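Local structure of clavulanic acid biosynthesis oligopeptide binding protein 2 (Streptomyces clavuligerus, 2WOP) at residues 52-57 with 546-551; 400-405 with 448-453. The protein holds a bound arginine in this crystal form and probably serves as a peptide-binding component of membrane transport associated with clavulanic acid biosynthesis. All coordinates share one frame; numbering follows the deposited sequence.

Interaction 1 of 2, residues 52-57 with 546-551; sequences YYVWVW and PAFGLY. With ARG (arginine), chain B.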
loop_
_atom_site.group_PDB
_atom_site.type_symbol
_atom_site.label_atom_id
_atom_site.label_comp_id
_atom_site.label_asym_id
_atom_site.label_seq_id
_atom_site.Cartn_x
_atom_site.Cartn_y
_atom_site.Cartn_z
ATOM N N TYR A 52 5.577 -2.004 -7.900
ATOM C CA TYR A 52 5.038 -2.075 -6.540
ATOM C C TYR A 52 4.772 -0.684 -5.931
ATOM O O TYR A 52 4.040 -0.571 -4.933
ATOM C CB TYR A 52 5.974 -2.888 -5.622
ATOM C CG TYR A 52 5.262 -3.981 -4.866
ATOM C CD1 TYR A 52 5.613 -5.317 -5.060
ATOM C CD2 TYR A 52 4.221 -3.688 -3.988
ATOM C CE1 TYR A 52 4.949 -6.341 -4.380
ATOM C CE2 TYR A 52 3.555 -4.699 -3.303
ATOM C CZ TYR A 52 3.922 -6.022 -3.503
ATOM O OH TYR A 52 3.249 -7.025 -2.835
ATOM N N TYR A 53 5.334 0.367 -6.532
ATOM C CA TYR A 53 5.187 1.726 -5.992
ATOM C C TYR A 53 3.720 2.132 -5.994
ATOM O O TYR A 53 3.058 2.048 -7.042
ATOM C CB TYR A 53 5.954 2.743 -6.845
ATOM C CG TYR A 53 7.467 2.779 -6.713
ATOM C CD1 TYR A 53 8.159 1.993 -5.778
ATOM C CD2 TYR A 53 8.205 3.653 -7.516
ATOM C CE1 TYR A 53 9.564 2.061 -5.681
ATOM C CE2 TYR A 53 9.590 3.735 -7.423
ATOM C CZ TYR A 53 10.262 2.948 -6.503
ATOM O OH TYR A 53 11.652 3.063 -6.446
ATOM N N VAL A 54 3.219 2.585 -4.841
ATOM C CA VAL A 54 1.811 3.007 -4.735
ATOM C C VAL A 54 1.492 4.069 -5.791
ATOM O O VAL A 54 0.445 4.021 -6.444
ATOM C CB VAL A 54 1.423 3.577 -3.348
ATOM C CG1 VAL A 54 -0.083 3.761 -3.279
ATOM C CG2 VAL A 54 1.821 2.651 -2.249
ATOM N N TRP A 55 2.413 5.010 -5.988
ATOM C CA TRP A 55 2.175 6.085 -6.936
ATOM C C TRP A 55 2.219 5.647 -8.406
ATOM O O TRP A 55 1.603 6.280 -9.264
ATOM C CB TRP A 55 3.097 7.272 -6.654
ATOM C CG TRP A 55 4.553 7.032 -6.868
ATOM C CD1 TRP A 55 5.467 6.624 -5.928
ATOM C CD2 TRP A 55 5.286 7.268 -8.073
ATOM N NE1 TRP A 55 6.724 6.577 -6.486
ATOM C CE2 TRP A 55 6.648 6.961 -7.801
ATOM C CE3 TRP A 55 4.933 7.702 -9.353
ATOM C CZ2 TRP A 55 7.664 7.079 -8.779
ATOM C CZ3 TRP A 55 5.941 7.820 -10.341
ATOM C CH2 TRP A 55 7.293 7.497 -10.037
ATOM N N VAL A 56 2.935 4.559 -8.696
ATOM C CA VAL A 56 2.929 4.010 -10.051
ATOM C C VAL A 56 1.628 3.220 -10.255
ATOM O O VAL A 56 1.079 3.204 -11.361
ATOM C CB VAL A 56 4.178 3.167 -10.342
ATOM C CG1 VAL A 56 4.109 2.555 -11.757
ATOM C CG2 VAL A 56 5.424 4.051 -10.236
ATOM N N TRP A 57 1.108 2.593 -9.197
ATOM C CA TRP A 57 -0.226 1.960 -9.312
ATOM C C TRP A 57 -1.283 3.011 -9.622
ATOM O O TRP A 57 -2.201 2.783 -10.410
ATOM C CB TRP A 57 -0.598 1.241 -8.033
ATOM C CG TRP A 57 0.184 0.000 -7.837
ATOM C CD1 TRP A 57 1.418 -0.311 -8.371
ATOM C CD2 TRP A 57 -0.207 -1.111 -7.049
ATOM N NE1 TRP A 57 1.807 -1.565 -7.947
ATOM C CE2 TRP A 57 0.832 -2.074 -7.131
ATOM C CE3 TRP A 57 -1.346 -1.393 -6.271
ATOM C CZ2 TRP A 57 0.768 -3.313 -6.457
ATOM C CZ3 TRP A 57 -1.405 -2.614 -5.597
ATOM C CH2 TRP A 57 -0.355 -3.562 -5.704
ATOM N N PRO A 546 -9.445 7.012 -1.141
ATOM C CA PRO A 546 -9.374 6.298 0.136
ATOM C C PRO A 546 -8.593 4.980 0.062
ATOM O O PRO A 546 -8.046 4.546 1.066
ATOM C CB PRO A 546 -10.858 6.030 0.476
ATOM C CG PRO A 546 -11.584 6.133 -0.774
ATOM C CD PRO A 546 -10.832 7.169 -1.600
ATOM N N ALA A 547 -8.513 4.363 -1.119
ATOM C CA ALA A 547 -7.745 3.124 -1.266
ATOM C C ALA A 547 -6.234 3.349 -1.377
ATOM O O ALA A 547 -5.458 2.387 -1.326
ATOM C CB ALA A 547 -8.253 2.335 -2.458
ATOM N N PHE A 548 -5.812 4.609 -1.539
ATOM C CA PHE A 548 -4.408 4.924 -1.822
ATOM C C PHE A 548 -3.743 5.864 -0.817
ATOM O O PHE A 548 -2.529 5.778 -0.616
ATOM C CB PHE A 548 -4.251 5.521 -3.232
ATOM C CG PHE A 548 -4.500 4.539 -4.340
ATOM C CD1 PHE A 548 -5.788 4.345 -4.837
ATOM C CD2 PHE A 548 -3.446 3.838 -4.920
ATOM C CE1 PHE A 548 -6.032 3.438 -5.887
ATOM C CE2 PHE A 548 -3.681 2.918 -5.962
ATOM C CZ PHE A 548 -4.979 2.721 -6.444
ATOM N N GLY A 549 -4.527 6.765 -0.214
ATOM C CA GLY A 549 -3.970 7.831 0.622
ATOM C C GLY A 549 -3.273 8.909 -0.206
ATOM O O GLY A 549 -2.624 9.790 0.349
ATOM N N LEU A 550 -3.414 8.832 -1.533
ATOM C CA LEU A 550 -2.841 9.808 -2.469
ATOM C C LEU A 550 -3.970 10.293 -3.359
ATOM O O LEU A 550 -4.982 9.608 -3.502
ATOM C CB LEU A 550 -1.787 9.131 -3.362
ATOM C CG LEU A 550 -0.582 8.460 -2.710
ATOM C CD1 LEU A 550 0.367 7.907 -3.777
ATOM C CD2 LEU A 550 0.126 9.433 -1.801
ATOM N N TYR A 551 -3.795 11.464 -3.981
ATOM C CA TYR A 551 -4.788 11.970 -4.913
ATOM C C TYR A 551 -5.001 11.005 -6.086
ATOM O O TYR A 551 -4.040 10.412 -6.575
ATOM C CB TYR A 551 -4.342 13.310 -5.512
ATOM C CG TYR A 551 -4.273 14.490 -4.552
ATOM C CD1 TYR A 551 -3.235 15.431 -4.653
ATOM C CD2 TYR A 551 -5.249 14.678 -3.560
ATOM C CE1 TYR A 551 -3.179 16.556 -3.799
ATOM C CE2 TYR A 551 -5.200 15.794 -2.699
ATOM C CZ TYR A 551 -4.153 16.722 -2.820
ATOM O OH TYR A 551 -4.091 17.828 -1.972
HETATM N N ARG B . 3.044 -3.301 1.401
HETATM C CA ARG B . 4.323 -2.755 0.878
HETATM C C ARG B . 5.056 -1.952 1.950
HETATM O O ARG B . 4.507 -1.567 2.996
HETATM C CB ARG B . 4.055 -1.873 -0.337
HETATM C CG ARG B . 3.096 -0.718 -0.027
HETATM C CD ARG B . 3.135 0.328 -1.116
HETATM N NE ARG B . 2.744 -0.193 -2.430
HETATM C CZ ARG B . 1.500 -0.546 -2.768
HETATM N NH1 ARG B . 0.504 -0.464 -1.885
HETATM N NH2 ARG B . 1.252 -0.979 -3.994
HETATM O OXT ARG B . 6.224 -1.648 1.744
#

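Interaction 2 of 2, residues 400-405 with 448-453; sequences GKFRLV and LLVTDW. With ARG (arginine), chain B.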
loop_
_atom_site.group_PDB
_atom_site.type_symbol
_atom_site.label_atom_id
_atom_site.label_comp_id
_atom_site.label_asym_id
_atom_site.label_seq_id
_atom_site.Cartn_x
_atom_site.Cartn_y
_atom_site.Cartn_z
ATOM N N GLY A 400 17.870 8.011 9.655
ATOM C CA GLY A 400 16.796 8.982 9.428
ATOM C C GLY A 400 15.661 8.933 10.437
ATOM O O GLY A 400 15.892 8.845 11.641
ATOM N N LYS A 401 14.430 9.006 9.935
ATOM C CA LYS A 401 13.236 9.102 10.779
ATOM C C LYS A 401 13.087 7.870 11.672
ATOM O O LYS A 401 12.760 7.985 12.848
ATOM C CB LYS A 401 11.982 9.274 9.905
ATOM C CG LYS A 401 10.856 10.063 10.564
ATOM C CD LYS A 401 11.184 11.556 10.657
ATOM C CE LYS A 401 10.200 12.270 11.587
ATOM N NZ LYS A 401 10.753 13.509 12.234
ATOM N N PHE A 402 13.328 6.695 11.096
ATOM C CA PHE A 402 13.300 5.436 11.850
ATOM C C PHE A 402 14.322 5.429 12.992
ATOM O O PHE A 402 14.087 4.780 14.021
ATOM C CB PHE A 402 13.584 4.249 10.926
ATOM C CG PHE A 402 12.397 3.771 10.124
ATOM C CD1 PHE A 402 11.301 4.594 9.876
ATOM C CD2 PHE A 402 12.410 2.487 9.577
ATOM C CE1 PHE A 402 10.213 4.138 9.107
ATOM C CE2 PHE A 402 11.342 2.027 8.810
ATOM C CZ PHE A 402 10.239 2.858 8.572
ATOM N N ARG A 403 15.460 6.110 12.802
ATOM C CA ARG A 403 16.485 6.186 13.857
ATOM C C ARG A 403 16.025 7.047 15.030
ATOM O O ARG A 403 16.234 6.686 16.192
ATOM C CB ARG A 403 17.840 6.686 13.328
ATOM C CG ARG A 403 18.885 6.960 14.417
ATOM C CD ARG A 403 19.277 5.665 15.133
ATOM N NE ARG A 403 20.079 5.857 16.347
ATOM C CZ ARG A 403 21.393 5.650 16.427
ATOM N NH1 ARG A 403 22.084 5.275 15.360
ATOM N NH2 ARG A 403 22.022 5.825 17.585
ATOM N N LEU A 404 15.384 8.176 14.735
ATOM C CA LEU A 404 14.836 8.997 15.803
ATOM C C LEU A 404 13.816 8.208 16.621
ATOM O O LEU A 404 13.797 8.309 17.850
ATOM C CB LEU A 404 14.215 10.282 15.260
ATOM C CG LEU A 404 15.110 11.271 14.508
ATOM C CD1 LEU A 404 14.232 12.419 14.051
ATOM C CD2 LEU A 404 16.265 11.776 15.346
ATOM N N VAL A 405 12.998 7.409 15.938
ATOM C CA VAL A 405 12.046 6.527 16.618
ATOM C C VAL A 405 12.799 5.503 17.481
ATOM O O VAL A 405 12.451 5.295 18.646
ATOM C CB VAL A 405 11.073 5.837 15.627
ATOM C CG1 VAL A 405 10.242 4.743 16.326
ATOM C CG2 VAL A 405 10.160 6.868 14.977
ATOM N N LEU A 448 14.191 -6.190 18.682
ATOM C CA LEU A 448 13.193 -5.190 18.272
ATOM C C LEU A 448 13.537 -4.628 16.899
ATOM O O LEU A 448 14.716 -4.485 16.570
ATOM C CB LEU A 448 13.094 -4.031 19.270
ATOM C CG LEU A 448 12.997 -4.377 20.758
ATOM C CD1 LEU A 448 14.375 -4.175 21.410
ATOM C CD2 LEU A 448 11.950 -3.541 21.459
ATOM N N LEU A 449 12.509 -4.271 16.133
ATOM C CA LEU A 449 12.686 -3.734 14.774
ATOM C C LEU A 449 11.702 -2.599 14.577
ATOM O O LEU A 449 10.507 -2.745 14.875
ATOM C CB LEU A 449 12.433 -4.817 13.713
ATOM C CG LEU A 449 13.446 -5.973 13.588
ATOM C CD1 LEU A 449 12.888 -7.091 12.710
ATOM C CD2 LEU A 449 14.764 -5.448 12.996
ATOM N N VAL A 450 12.203 -1.471 14.070
ATOM C CA VAL A 450 11.331 -0.346 13.758
ATOM C C VAL A 450 10.957 -0.444 12.289
ATOM O O VAL A 450 11.827 -0.616 11.429
ATOM C CB VAL A 450 12.024 1.002 14.042
ATOM C CG1 VAL A 450 11.126 2.187 13.611
ATOM C CG2 VAL A 450 12.367 1.120 15.516
ATOM N N THR A 451 9.668 -0.341 11.979
ATOM C CA THR A 451 9.286 -0.349 10.575
ATOM C C THR A 451 7.943 0.335 10.356
ATOM O O THR A 451 7.295 0.801 11.311
ATOM C CB THR A 451 9.327 -1.794 9.978
ATOM O OG1 THR A 451 9.317 -1.738 8.543
ATOM C CG2 THR A 451 8.119 -2.615 10.462
ATOM N N ASP A 452 7.539 0.413 9.097
ATOM C CA ASP A 452 6.189 0.847 8.762
ATOM C C ASP A 452 5.638 -0.049 7.662
ATOM O O ASP A 452 6.390 -0.796 7.048
ATOM C CB ASP A 452 6.129 2.334 8.411
ATOM C CG ASP A 452 6.998 2.716 7.226
ATOM O OD1 ASP A 452 7.678 1.858 6.625
ATOM O OD2 ASP A 452 7.017 3.926 6.909
ATOM N N TRP A 453 4.332 0.007 7.446
ATOM C CA TRP A 453 3.662 -0.924 6.547
ATOM C C TRP A 453 2.383 -0.308 6.012
ATOM O O TRP A 453 1.660 0.327 6.763
ATOM C CB TRP A 453 3.294 -2.177 7.338
ATOM C CG TRP A 453 2.263 -3.045 6.716
ATOM C CD1 TRP A 453 0.955 -3.172 7.113
ATOM C CD2 TRP A 453 2.443 -3.948 5.623
ATOM N NE1 TRP A 453 0.305 -4.086 6.314
ATOM C CE2 TRP A 453 1.187 -4.573 5.385
ATOM C CE3 TRP A 453 3.522 -4.262 4.790
ATOM C CZ2 TRP A 453 0.996 -5.509 4.359
ATOM C CZ3 TRP A 453 3.344 -5.217 3.782
ATOM C CH2 TRP A 453 2.083 -5.826 3.575
HETATM N N ARG B . 3.044 -3.301 1.401
HETATM C CA ARG B . 4.323 -2.755 0.878
HETATM C C ARG B . 5.056 -1.952 1.950
HETATM O O ARG B . 4.507 -1.567 2.996
HETATM C CB ARG B . 4.055 -1.873 -0.337
HETATM C CG ARG B . 3.096 -0.718 -0.027
HETATM C CD ARG B . 3.135 0.328 -1.116
HETATM N NE ARG B . 2.744 -0.193 -2.430
HETATM C CZ ARG B . 1.500 -0.546 -2.768
HETATM N NH1 ARG B . 0.504 -0.464 -1.885
HETATM N NH2 ARG B . 1.252 -0.979 -3.994
HETATM O OXT ARG B . 6.224 -1.648 1.744
#

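Interaction 1 of 2, residues 52-57 with 546-551
Phe548 and Val54 meet rim to methyl: Val54 CG1 lies at the edge of the phenyl ring, in its plane, 3.7 Å from Phe548 CD2, while the two side chains run past each other in opposite directions. With CG1 anti to the backbone N (chi1 -171°), Val54 turns this methyl toward residues 546-551. Phe548 also touches the next turn of the helix through its rim, CE2 lying 4.1 Å from Trp57 CB. Leu550 continues the apolar seam with a single methyl: its CD1 sits 4.0 Å from Trp55 CB and only slightly farther from Val54 CG1. The same Phe548 and Leu550 side chains reach on to Leu58, so the loop between strands 539-540 and 557-558 rests along one side of helix 54-63. Solute-binding proteins of family 5 enclose their ligand in a cleft between lobes, and here the helix start and the residues just before it contribute to that site. Tyr52 O, two residues before the helix, accepts two hydrogen bonds from the ligand guanidinium, from arginine NE at 2.8 Å and from arginine NH2 at 3.0 Å, which limits the rotation of that group. Beneath it the Trp57 indole presents a face, with the ligand NH2 3.1 Å above the plane and over its centre, a position consistent with a cation-pi contribution. Trp57 NE1 is hydrogen-bonded to Thr51 O, which helps to hold the ring under the ligand NH2; Gly454 O and Asp456 OD1 accept further hydrogen bonds from the arginine.

Interaction 2 of 2, residues 400-405 with 448-453
Helix 401-405 lies across strand 448-453 with axes 8.6 Å apart and N-to-C directions at 133°, and the backbones come nearest at Phe402 and Val450, whose CA atoms are 6.4 Å apart. Phe402 carries most of the contact from the helix side. Val450 CG1 comes over one face of the Phe402 ring, 4.0 Å from Phe402 CG, the two side chains lying head to tail. The same methyl also meets the helix one turn on, 3.8 Å from Val405 CG1. The topology is that of an alpha/beta lobe: strand 391-397, helix 401-414 and parallel strand 418-424 form a beta-alpha-beta crossover, while strand 448-453 runs between 391-397 and 303-309 in the same sheet. The helix thus packs on a sheet face, where His305 of strand 303-309 also touches Phe402, Val405 and Val450. Farther along the strand, the far end of the phenyl ring reaches Asp452. Asp452 holds CG near both its own N and its C (chi1 60°), which brings Asp452 OD1 3.4 Å from Phe402 CZ, at the ring edge. Carboxylate and ring planes stand 83° apart, and the positive rim of the ring probably suits the negative group. Between these two strand residues, Thr451 offers its backbone, CA lying 3.6 Å from Phe402 CE2. Val450 O is hydrogen-bonded to Tyr430 OH, and at the strand's end Trp453 CZ3 approaches the N atom of the bound arginine at 3.1 Å.

From the N terminus the chain passes strand 34-39 and reaches the start of helix 54-63, then runs for nearly five hundred residues before 546-551 returns to it, so interaction 1 closes a loop spanning most of the protein. Interaction 2 is nested within that loop and closes a much shorter one, from helix 401-414 to strand 448-453, across little more than forty residues. The first joins an early helix to a late loop near the middle of the molecule; the second ties helix to sheet within one lobe. Their centres are about 22 Å apart, yet the same arginine touches a segment of each: guanidinium by 52-57, backbone end by Trp453 of 448-453.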